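Local coordinates for RickCE (Rickettsia bellii, PDB 5HAM), which acts as a bacterial effector protease of the CE clan, a deubiquitinase that probably removes ubiquitin from proteins of the host cell, at residues His16-Gln21 / Ala135-Ile140; Asp127-Gly132 / Lys157-Ile162; Ile220-Ala223 / Ala227-Ser230. All blocks are in the same frame, centred on the assembly; numbering follows the deposited sequence.

Contact 1: His16-Gln21 / Ala135-Ile140; sequences HLLTAQ and AAVIPI
Leu18 carries the helix side of this contact, meeting Val137 and Pro139 of strand 135-141 through the methyls at its end, CD1 serving both partners and CD2 Val137 only. The bond to CB already points to the strand, and with CG anti to the carbonyl carbon (chi1 -77°) the methyls end at Val137. Leu18 and Val137 reach for each other tip to tip: CD1 of Leu18 lies 3.9 Å from CG1 of Val137. CD2 of Leu18 comes to 4.2 Å from that same CG1, and thus the end of Val137 faces both branches of the leucine fork. With Pro139 the approach is different, because the two side chains slide past each other in opposite directions and CD1 of Leu18 stops 4.1 Å from CG of the proline ring. All three residues are buried and the contact is wholly apolar, made of a few methyl and ring carbons.

Helix 11-20 lies over one face of the mixed sheet, the face to which Val137 and Pro139 point while Ile138 points away. Strand 27-34 runs beside strand 135-141 and adds Val29 near Leu18, while helix 211-223 brings Ile220 against Leu18 and Ala223 against Val137.

Contact 2: Asp127-Gly132 / Lys157-Ile162; sequences DIKDNG and KDNQII
Ile128 and Lys129, in the C-terminal part of helix 96-130, pack against the turn end of the beta hairpin made by strands 147-155 and 160-166. The hairpin carries a G1 beta bulge there: Asn159 and Gln160 together face Asp155, and Asn159 has the left-handed backbone (phi 50°) expected at the first bulge position.

The apolar centre is the pair Ile128 and Ile161, whose CD1 methyls meet at 3.9 Å as the side chains cross obliquely. In Ile128, CG1 takes the crowded position between the backbone N and the carbonyl carbon (chi1 62°), and an extended second torsion carries CD1 out to the strand. Lys129 adds a looser edge, its CD 4.4 Å from OD1 of Asn159 and 4.5 Å from CD1 of Ile161. The polar end of Asn159 is engaged elsewhere, because OD1 is hydrogen-bonded to OH of Tyr154; that tyrosine also touches Ile128, Lys129 and Ile161, and so links the two sides.

Each segment is tied within itself as well. ND2 of Asn131 donates to OD1 of Asp127 at 3.0 Å, nearly in its own amide plane and to the anti lone pair of the carboxylate, while OD2 of Asp127 is bonded to OG of Ser28. On the hairpin, NE2 of Gln160 reaches O of Ile161 at 2.7 Å from above the carbonyl plane, and the same nitrogen is bonded to O of Lys194 near strand 196-199.

The arrangement is that of a helix end on a sheet: the C-terminal end of a long helix packs against the bulged end of a beta hairpin of the catalytic domain.

Contact 3: Ile220-Ala223 / Ala227-Ser230; sequences IKIA and AILS
Lys221, near the end of helix 211-223, runs its side chain past Ala227 to the side of Leu229 in the loop that follows. Its CB starts 4.2 Å from O of Ala227, and the chain keeps close to that carbonyl as it advances. CG is 4.0 Å from the same oxygen. CD draws in marginally further, to 3.9 Å from O of Ala227, and a bend at chi2 (146°) accompanies this path along the carbonyl. At the tip, NZ comes 3.7 Å from CG of Leu229, with the lysine and leucine side chains set at a slant to each other. A water joins the amine to the loop: it accepts from NZ of Lys221 and donates to O of Ala227, each bond being 2.9 Å long. NZ also forms a salt bridge with OD2 of Asp217, one turn back on the same helix.

Beside this polar link lies an apolar one. Ile222 and Ile228 stand side by side, pointing the same way, and CG2 of Ile228 approaches CG1 of Ile222 to 3.5 Å. In Ile228, CG1 sits between the backbone N and the carbonyl carbon (chi1 67°), which leaves CG2 anti to the carbonyl carbon and turned to the helix. The loop continues to Ser230, the N-cap of helix 231-234; Glu233 bonds back to the backbone N of Ser230, a pairing consistent with a capping box.

The lysine thus combines an apolar stem and a charged tip. Asp217 probably keeps its amine protonated, and the positive charge would polarise the bridging water toward Ala227 O, so that helix and loop are joined by a relayed polar link next to a close-packed isoleucine pair.

How the contacts relate
Contacts 1 and 2 share one mixed sheet, and contact 3 lies beside it. The centres of contacts 1 and 2 are about 18 Å apart. Val137 points to helix 11-20, whereas the adjacent Ala136 points to the Ile128 side, so the two helices lie on opposite faces; CG2 of Ile128 packs on the backbone at Ala135 and Ala136. Along the chain these two contacts alternate, segment 127-132 falling between 16-21 and 135-140. Contact 3 follows both, its centre about 12 Å from that of contact 1, which it touches through Ile220 and Ala223, and about 20 Å from that of contact 2. Helix 11-20 and the C-terminal end of helix 96-130 are thereby packed onto strands of the catalytic domain.

Contact 1: His16-Gln21 / Ala135-Ile140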
ATOM      1  N   HIS A  16      -7.981  -5.868  11.336  1.00 37.20           N
ATOM      2  CA  HIS A  16      -8.744  -6.727  12.252  1.00 41.89           C
ATOM      3  C   HIS A  16      -8.137  -8.115  12.398  1.00 35.45           C
ATOM      4  O   HIS A  16      -8.021  -8.648  13.502  1.00 32.36           O
ATOM      5  CB  HIS A  16     -10.189  -6.894  11.778  1.00 52.36           C
ATOM      6  CG  HIS A  16     -10.969  -5.622  11.754  1.00 65.07           C
ATOM      7  ND1 HIS A  16     -12.183  -5.497  11.110  1.00 67.47           N
ATOM      8  CD2 HIS A  16     -10.703  -4.406  12.292  1.00 68.79           C
ATOM      9  CE1 HIS A  16     -12.629  -4.266  11.252  1.00 69.44           C
ATOM     10  NE2 HIS A  16     -11.752  -3.582  11.959  1.00 69.64           N
ATOM     11  N   LEU A  17      -7.792  -8.712  11.264  1.00 33.30           N
ATOM     12  CA  LEU A  17      -7.161 -10.014  11.252  1.00 35.68           C
ATOM     13  C   LEU A  17      -5.873 -10.004  12.074  1.00 33.08           C
ATOM     14  O   LEU A  17      -5.611 -10.940  12.831  1.00 36.10           O
ATOM     15  CB  LEU A  17      -6.887 -10.440   9.815  1.00 32.42           C
ATOM     16  CG  LEU A  17      -8.169 -10.944   9.167  1.00 28.62           C
ATOM     17  CD1 LEU A  17      -8.037 -10.999   7.649  1.00 24.29           C
ATOM     18  CD2 LEU A  17      -8.492 -12.304   9.768  1.00 25.75           C
ATOM     19  N   LEU A  18      -5.089  -8.938  11.939  1.00 26.47           N
ATOM     20  CA  LEU A  18      -3.823  -8.835  12.656  1.00 34.15           C
ATOM     21  C   LEU A  18      -4.058  -8.674  14.145  1.00 40.47           C
ATOM     22  O   LEU A  18      -3.494  -9.412  14.956  1.00 47.93           O
ATOM     23  CB  LEU A  18      -2.988  -7.666  12.136  1.00 28.75           C
ATOM     24  CG  LEU A  18      -2.266  -7.911  10.810  1.00 31.80           C
ATOM     25  CD1 LEU A  18      -1.660  -6.613  10.306  1.00 27.32           C
ATOM     26  CD2 LEU A  18      -1.205  -8.985  10.971  1.00 32.67           C
ATOM     27  N   THR A  19      -4.892  -7.705  14.488  1.00 35.99           N
ATOM     28  CA  THR A  19      -5.281  -7.451  15.869  1.00 38.01           C
ATOM     29  C   THR A  19      -5.857  -8.692  16.571  1.00 39.37           C
ATOM     30  O   THR A  19      -5.541  -8.962  17.729  1.00 43.36           O
ATOM     31  CB  THR A  19      -6.280  -6.289  15.924  1.00 38.90           C
ATOM     32  OG1 THR A  19      -5.594  -5.088  15.561  1.00 43.76           O
ATOM     33  CG2 THR A  19      -6.857  -6.125  17.312  1.00 45.37           C
ATOM     34  N   ALA A  20      -6.674  -9.457  15.854  1.00 35.52           N
ATOM     35  CA  ALA A  20      -7.284 -10.658  16.414  1.00 35.25           C
ATOM     36  C   ALA A  20      -6.271 -11.773  16.675  1.00 41.34           C
ATOM     37  O   ALA A  20      -6.460 -12.606  17.562  1.00 47.96           O
ATOM     38  CB  ALA A  20      -8.393 -11.157  15.502  1.00 27.35           C
ATOM     39  N   GLN A  21      -5.190 -11.788  15.909  1.00 35.83           N
ATOM     40  CA  GLN A  21      -4.229 -12.866  16.032  1.00 33.47           C
ATOM     41  C   GLN A  21      -2.919 -12.426  16.677  1.00 35.91           C
ATOM     42  O   GLN A  21      -1.935 -13.166  16.649  1.00 42.74           O
ATOM     43  CB  GLN A  21      -3.965 -13.483  14.668  1.00 31.32           C
ATOM     44  CG  GLN A  21      -5.041 -14.460  14.222  1.00 44.45           C
ATOM     45  CD  GLN A  21      -4.773 -14.979  12.825  1.00 54.12           C
ATOM     46  OE1 GLN A  21      -4.974 -14.262  11.845  1.00 55.91           O
ATOM     47  NE2 GLN A  21      -4.299 -16.220  12.722  1.00 56.39           N
ATOM     48  N   ALA A 135       7.332  -6.375  18.802  1.00 31.28           N
ATOM     49  CA  ALA A 135       7.203  -6.169  17.361  1.00 32.27           C
ATOM     50  C   ALA A 135       6.115  -5.164  17.030  1.00 27.45           C
ATOM     51  O   ALA A 135       5.103  -5.059  17.720  1.00 33.73           O
ATOM     52  CB  ALA A 135       6.946  -7.493  16.616  1.00 19.47           C
ATOM     53  N   ALA A 136       6.348  -4.416  15.966  1.00 25.73           N
ATOM     54  CA  ALA A 136       5.348  -3.521  15.409  1.00 19.30           C
ATOM     55  C   ALA A 136       5.115  -3.989  13.988  1.00 20.66           C
ATOM     56  O   ALA A 136       6.061  -4.167  13.217  1.00 21.26           O
ATOM     57  CB  ALA A 136       5.831  -2.095  15.427  1.00 19.32           C
ATOM     58  N   VAL A 137       3.853  -4.233  13.664  1.00 20.90           N
ATOM     59  CA  VAL A 137       3.494  -4.737  12.353  1.00 24.27           C
ATOM     60  C   VAL A 137       2.845  -3.616  11.543  1.00 25.95           C
ATOM     61  O   VAL A 137       1.871  -3.001  11.977  1.00 32.03           O
ATOM     62  CB  VAL A 137       2.538  -5.942  12.492  1.00 27.73           C
ATOM     63  CG1 VAL A 137       2.133  -6.502  11.118  1.00 20.58           C
ATOM     64  CG2 VAL A 137       3.171  -7.014  13.376  1.00 24.04           C
ATOM     65  N   ILE A 138       3.407  -3.339  10.375  1.00 26.86           N
ATOM     66  CA  ILE A 138       2.912  -2.278   9.506  1.00 24.78           C
ATOM     67  C   ILE A 138       2.504  -2.826   8.140  1.00 26.41           C
ATOM     68  O   ILE A 138       3.354  -3.257   7.357  1.00 24.70           O
ATOM     69  CB  ILE A 138       3.984  -1.193   9.269  1.00 28.04           C
ATOM     70  CG1 ILE A 138       4.669  -0.803  10.592  1.00 29.59           C
ATOM     71  CG2 ILE A 138       3.365   0.010   8.556  1.00 15.63           C
ATOM     72  CD1 ILE A 138       5.846   0.176  10.414  1.00 22.95           C
ATOM     73  N   PRO A 139       1.199  -2.821   7.852  1.00 19.78           N
ATOM     74  CA  PRO A 139       0.723  -3.193   6.518  1.00 18.45           C
ATOM     75  C   PRO A 139       1.172  -2.113   5.560  1.00 20.78           C
ATOM     76  O   PRO A 139       1.045  -0.952   5.901  1.00 24.64           O
ATOM     77  CB  PRO A 139      -0.808  -3.167   6.658  1.00 19.14           C
ATOM     78  CG  PRO A 139      -1.078  -3.224   8.110  1.00 24.34           C
ATOM     79  CD  PRO A 139       0.096  -2.554   8.787  1.00 19.68           C
ATOM     80  N   ILE A 140       1.713  -2.488   4.408  1.00 14.70           N
ATOM     81  CA  ILE A 140       2.173  -1.513   3.432  1.00 18.40           C
ATOM     82  C   ILE A 140       1.517  -1.726   2.079  1.00 25.74           C
ATOM     83  O   ILE A 140       1.651  -2.791   1.469  1.00 29.00           O
ATOM     84  CB  ILE A 140       3.714  -1.529   3.284  1.00 24.30           C
ATOM     85  CG1 ILE A 140       4.357  -1.188   4.637  1.00 29.33           C
ATOM     86  CG2 ILE A 140       4.144  -0.535   2.216  1.00 18.32           C
ATOM     87  CD1 ILE A 140       5.801  -0.888   4.561  1.00 28.40           C
TER

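Contact 2: Asp127-Gly132 / Lys157-Ile162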
ATOM      1  N   ASP A 127       7.160   2.340  19.709  1.00 33.41           N
ATOM      2  CA  ASP A 127       6.555   1.177  20.347  1.00 37.76           C
ATOM      3  C   ASP A 127       7.571   0.124  20.773  1.00 39.74           C
ATOM      4  O   ASP A 127       7.533  -0.352  21.919  1.00 46.47           O
ATOM      5  CB  ASP A 127       5.498   0.545  19.443  1.00 35.36           C
ATOM      6  CG  ASP A 127       4.206   1.301  19.467  1.00 44.41           C
ATOM      7  OD1 ASP A 127       4.060   2.173  20.351  1.00 52.28           O
ATOM      8  OD2 ASP A 127       3.336   1.028  18.612  1.00 46.77           O
ATOM      9  N   ILE A 128       8.479  -0.239  19.869  1.00 29.90           N
ATOM     10  CA  ILE A 128       9.433  -1.306  20.179  1.00 33.75           C
ATOM     11  C   ILE A 128      10.632  -0.813  20.982  1.00 37.07           C
ATOM     12  O   ILE A 128      11.284  -1.591  21.664  1.00 42.94           O
ATOM     13  CB  ILE A 128       9.910  -2.041  18.920  1.00 26.41           C
ATOM     14  CG1 ILE A 128      10.637  -1.070  17.983  1.00 31.55           C
ATOM     15  CG2 ILE A 128       8.718  -2.695  18.226  1.00 22.10           C
ATOM     16  CD1 ILE A 128      11.020  -1.667  16.641  1.00 32.16           C
ATOM     17  N   LYS A 129      10.905   0.486  20.918  1.00 36.94           N
ATOM     18  CA  LYS A 129      12.094   1.016  21.561  1.00 38.57           C
ATOM     19  C   LYS A 129      11.797   1.623  22.931  1.00 43.84           C
ATOM     20  O   LYS A 129      12.660   1.626  23.800  1.00 44.83           O
ATOM     21  CB  LYS A 129      12.779   2.022  20.648  1.00 36.76           C
ATOM     22  CG  LYS A 129      14.150   2.436  21.093  1.00 45.28           C
ATOM     23  CD  LYS A 129      14.955   2.901  19.890  1.00 53.93           C
ATOM     24  CE  LYS A 129      14.432   4.204  19.321  1.00 59.58           C
ATOM     25  NZ  LYS A 129      14.902   5.346  20.154  1.00 68.15           N
ATOM     26  N   ASP A 130      10.579   2.115  23.134  1.00 46.01           N
ATOM     27  CA  ASP A 130      10.242   2.788  24.394  1.00 45.42           C
ATOM     28  C   ASP A 130       9.058   2.190  25.153  1.00 50.21           C
ATOM     29  O   ASP A 130       8.971   2.332  26.370  1.00 58.20           O
ATOM     30  CB  ASP A 130       9.981   4.272  24.148  1.00 42.97           C
ATOM     31  CG  ASP A 130      11.216   5.006  23.662  1.00 51.91           C
ATOM     32  OD1 ASP A 130      12.328   4.661  24.114  1.00 51.13           O
ATOM     33  OD2 ASP A 130      11.074   5.920  22.821  1.00 59.31           O
ATOM     34  N   ASN A 131       8.151   1.520  24.446  1.00 50.35           N
ATOM     35  CA  ASN A 131       6.906   1.049  25.058  1.00 49.87           C
ATOM     36  C   ASN A 131       6.831  -0.455  25.341  1.00 48.31           C
ATOM     37  O   ASN A 131       5.753  -0.983  25.608  1.00 52.16           O
ATOM     38  CB  ASN A 131       5.697   1.484  24.222  1.00 49.61           C
ATOM     39  CG  ASN A 131       5.639   2.987  24.020  1.00 51.00           C
ATOM     40  OD1 ASN A 131       6.155   3.751  24.838  1.00 55.17           O
ATOM     41  ND2 ASN A 131       5.018   3.419  22.926  1.00 46.10           N
ATOM     42  N   GLY A 132       7.969  -1.142  25.272  1.00 42.62           N
ATOM     43  CA  GLY A 132       8.036  -2.544  25.651  1.00 44.45           C
ATOM     44  C   GLY A 132       7.509  -3.591  24.677  1.00 48.47           C
ATOM     45  O   GLY A 132       7.505  -4.783  24.994  1.00 54.40           O
ATOM     46  N   LYS A 157      20.263  -4.747  23.181  1.00 55.73           N
ATOM     47  CA  LYS A 157      21.668  -5.008  23.480  1.00 62.62           C
ATOM     48  C   LYS A 157      22.581  -4.279  22.498  1.00 62.10           C
ATOM     49  O   LYS A 157      23.648  -3.807  22.880  1.00 60.97           O
ATOM     50  CB  LYS A 157      21.964  -6.512  23.474  1.00 62.11           C
ATOM     51  CG  LYS A 157      23.225  -6.903  24.229  1.00 60.23           C
ATOM     52  N   ASP A 158      22.153  -4.177  21.242  1.00 59.27           N
ATOM     53  CA  ASP A 158      22.951  -3.489  20.233  1.00 56.47           C
ATOM     54  C   ASP A 158      22.346  -2.155  19.821  1.00 52.32           C
ATOM     55  O   ASP A 158      22.886  -1.469  18.945  1.00 48.79           O
ATOM     56  CB  ASP A 158      23.161  -4.372  19.003  1.00 59.56           C
ATOM     57  CG  ASP A 158      23.874  -5.665  19.333  1.00 71.30           C
ATOM     58  OD1 ASP A 158      24.719  -6.099  18.526  1.00 77.91           O
ATOM     59  OD2 ASP A 158      23.593  -6.251  20.399  1.00 75.34           O
ATOM     60  N   ASN A 159      21.244  -1.781  20.468  1.00 48.72           N
ATOM     61  CA  ASN A 159      20.520  -0.562  20.103  1.00 47.04           C
ATOM     62  C   ASN A 159      20.254  -0.531  18.594  1.00 41.92           C
ATOM     63  O   ASN A 159      20.615   0.415  17.892  1.00 36.95           O
ATOM     64  CB  ASN A 159      21.280   0.686  20.560  1.00 44.89           C
ATOM     65  CG  ASN A 159      20.472   1.943  20.380  1.00 52.40           C
ATOM     66  OD1 ASN A 159      19.244   1.893  20.342  1.00 57.41           O
ATOM     67  ND2 ASN A 159      21.149   3.079  20.240  1.00 57.13           N
ATOM     68  N   GLN A 160      19.632  -1.598  18.106  1.00 39.13           N
ATOM     69  CA  GLN A 160      19.552  -1.847  16.681  1.00 36.11           C
ATOM     70  C   GLN A 160      18.123  -2.105  16.230  1.00 39.52           C
ATOM     71  O   GLN A 160      17.483  -3.048  16.695  1.00 36.06           O
ATOM     72  CB  GLN A 160      20.411  -3.061  16.344  1.00 38.22           C
ATOM     73  CG  GLN A 160      20.353  -3.462  14.895  1.00 31.82           C
ATOM     74  CD  GLN A 160      20.812  -2.351  13.992  1.00 41.08           C
ATOM     75  OE1 GLN A 160      22.007  -2.088  13.874  1.00 48.09           O
ATOM     76  NE2 GLN A 160      19.861  -1.675  13.352  1.00 42.82           N
ATOM     77  N   ILE A 161      17.626  -1.257  15.333  1.00 42.15           N
ATOM     78  CA  ILE A 161      16.318  -1.458  14.710  1.00 33.07           C
ATOM     79  C   ILE A 161      16.424  -2.417  13.525  1.00 32.06           C
ATOM     80  O   ILE A 161      17.277  -2.265  12.651  1.00 28.07           O
ATOM     81  CB  ILE A 161      15.696  -0.132  14.213  1.00 32.76           C
ATOM     82  CG1 ILE A 161      15.422   0.826  15.373  1.00 37.01           C
ATOM     83  CG2 ILE A 161      14.388  -0.398  13.511  1.00 30.72           C
ATOM     84  CD1 ILE A 161      14.220   0.440  16.199  1.00 39.24           C
ATOM     85  N   ILE A 162      15.551  -3.414  13.507  1.00 29.85           N
ATOM     86  CA  ILE A 162      15.537  -4.397  12.437  1.00 28.18           C
ATOM     87  C   ILE A 162      14.147  -4.448  11.785  1.00 26.72           C
ATOM     88  O   ILE A 162      13.146  -4.649  12.465  1.00 29.39           O
ATOM     89  CB  ILE A 162      15.982  -5.788  12.983  1.00 33.86           C
ATOM     90  CG1 ILE A 162      17.369  -5.677  13.634  1.00 34.64           C
ATOM     91  CG2 ILE A 162      15.993  -6.836  11.883  1.00 31.39           C
ATOM     92  CD1 ILE A 162      17.880  -6.950  14.270  1.00 30.20           C
TER

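Contact 3: Ile220-Ala223 / Ala227-Ser230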
ATOM      1  N   ILE A 220       1.871 -11.692  10.989  1.00 21.60           N
ATOM      2  CA  ILE A 220       1.732 -12.499  12.192  1.00 23.86           C
ATOM      3  C   ILE A 220       2.937 -13.402  12.445  1.00 26.43           C
ATOM      4  O   ILE A 220       3.481 -13.444  13.554  1.00 25.83           O
ATOM      5  CB  ILE A 220       0.487 -13.366  12.085  1.00 19.81           C
ATOM      6  CG1 ILE A 220      -0.745 -12.473  12.092  1.00 20.97           C
ATOM      7  CG2 ILE A 220       0.428 -14.354  13.223  1.00 20.79           C
ATOM      8  CD1 ILE A 220      -1.997 -13.214  11.818  1.00 28.73           C
ATOM      9  N   LYS A 221       3.370 -14.111  11.408  1.00 18.93           N
ATOM     10  CA  LYS A 221       4.492 -15.026  11.569  1.00 20.90           C
ATOM     11  C   LYS A 221       5.811 -14.319  11.855  1.00 22.36           C
ATOM     12  O   LYS A 221       6.522 -14.682  12.787  1.00 25.55           O
ATOM     13  CB  LYS A 221       4.606 -15.985  10.382  1.00 20.72           C
ATOM     14  CG  LYS A 221       3.850 -17.275  10.656  1.00 26.82           C
ATOM     15  CD  LYS A 221       3.243 -17.847   9.417  1.00 32.59           C
ATOM     16  CE  LYS A 221       2.507 -19.128   9.746  1.00 26.66           C
ATOM     17  NZ  LYS A 221       2.016 -19.751   8.497  1.00 31.06           N
ATOM     18  N   ILE A 222       6.117 -13.296  11.065  1.00 21.82           N
ATOM     19  CA  ILE A 222       7.311 -12.510  11.267  1.00 19.02           C
ATOM     20  C   ILE A 222       7.302 -11.860  12.644  1.00 21.97           C
ATOM     21  O   ILE A 222       8.308 -11.887  13.345  1.00 25.04           O
ATOM     22  CB  ILE A 222       7.438 -11.428  10.201  1.00 22.15           C
ATOM     23  CG1 ILE A 222       7.571 -12.068   8.818  1.00 20.35           C
ATOM     24  CG2 ILE A 222       8.638 -10.553  10.489  1.00 24.86           C
ATOM     25  CD1 ILE A 222       7.462 -11.061   7.662  1.00 21.29           C
ATOM     26  N   ALA A 223       6.164 -11.294  13.044  1.00 23.78           N
ATOM     27  CA  ALA A 223       6.047 -10.707  14.385  1.00 24.82           C
ATOM     28  C   ALA A 223       6.471 -11.710  15.473  1.00 26.01           C
ATOM     29  O   ALA A 223       7.173 -11.353  16.417  1.00 21.79           O
ATOM     30  CB  ALA A 223       4.627 -10.231  14.635  1.00 23.34           C
ATOM     31  N   ALA A 227       9.119 -18.679  10.708  1.00 23.57           N
ATOM     32  CA  ALA A 227       9.284 -18.626   9.256  1.00 22.39           C
ATOM     33  C   ALA A 227       7.931 -18.446   8.568  1.00 21.19           C
ATOM     34  O   ALA A 227       6.941 -19.097   8.931  1.00 29.11           O
ATOM     35  CB  ALA A 227       9.973 -19.882   8.739  1.00 21.57           C
ATOM     36  N   ILE A 228       7.893 -17.562   7.579  1.00 20.32           N
ATOM     37  CA  ILE A 228       6.710 -17.409   6.741  1.00 22.64           C
ATOM     38  C   ILE A 228       6.548 -18.614   5.814  1.00 27.90           C
ATOM     39  O   ILE A 228       7.447 -19.455   5.721  1.00 27.36           O
ATOM     40  CB  ILE A 228       6.767 -16.106   5.916  1.00 24.95           C
ATOM     41  CG1 ILE A 228       7.885 -16.156   4.880  1.00 19.34           C
ATOM     42  CG2 ILE A 228       6.956 -14.898   6.829  1.00 18.32           C
ATOM     43  CD1 ILE A 228       7.902 -14.917   3.992  1.00 18.75           C
ATOM     44  N   LEU A 229       5.398 -18.706   5.151  1.00 25.36           N
ATOM     45  CA  LEU A 229       5.132 -19.811   4.241  1.00 29.86           C
ATOM     46  C   LEU A 229       6.046 -19.723   3.030  1.00 25.75           C
ATOM     47  O   LEU A 229       6.057 -18.716   2.346  1.00 23.28           O
ATOM     48  CB  LEU A 229       3.673 -19.785   3.785  1.00 29.54           C
ATOM     49  CG  LEU A 229       2.612 -20.077   4.844  1.00 29.54           C
ATOM     50  CD1 LEU A 229       1.261 -19.530   4.402  1.00 23.35           C
ATOM     51  CD2 LEU A 229       2.550 -21.573   5.060  1.00 31.09           C
ATOM     52  N   SER A 230       6.804 -20.777   2.766  1.00 23.47           N
ATOM     53  CA  SER A 230       7.750 -20.736   1.664  1.00 23.93           C
ATOM     54  C   SER A 230       7.013 -20.717   0.339  1.00 31.55           C
ATOM     55  O   SER A 230       5.781 -20.871   0.291  1.00 24.64           O
ATOM     56  CB  SER A 230       8.658 -21.951   1.703  1.00 25.16           C
ATOM     57  OG  SER A 230       7.919 -23.098   1.364  1.00 26.42           O
TER
HETATM   58  O   HOH W   1       4.718 -20.705   7.989  1.00 29.93           O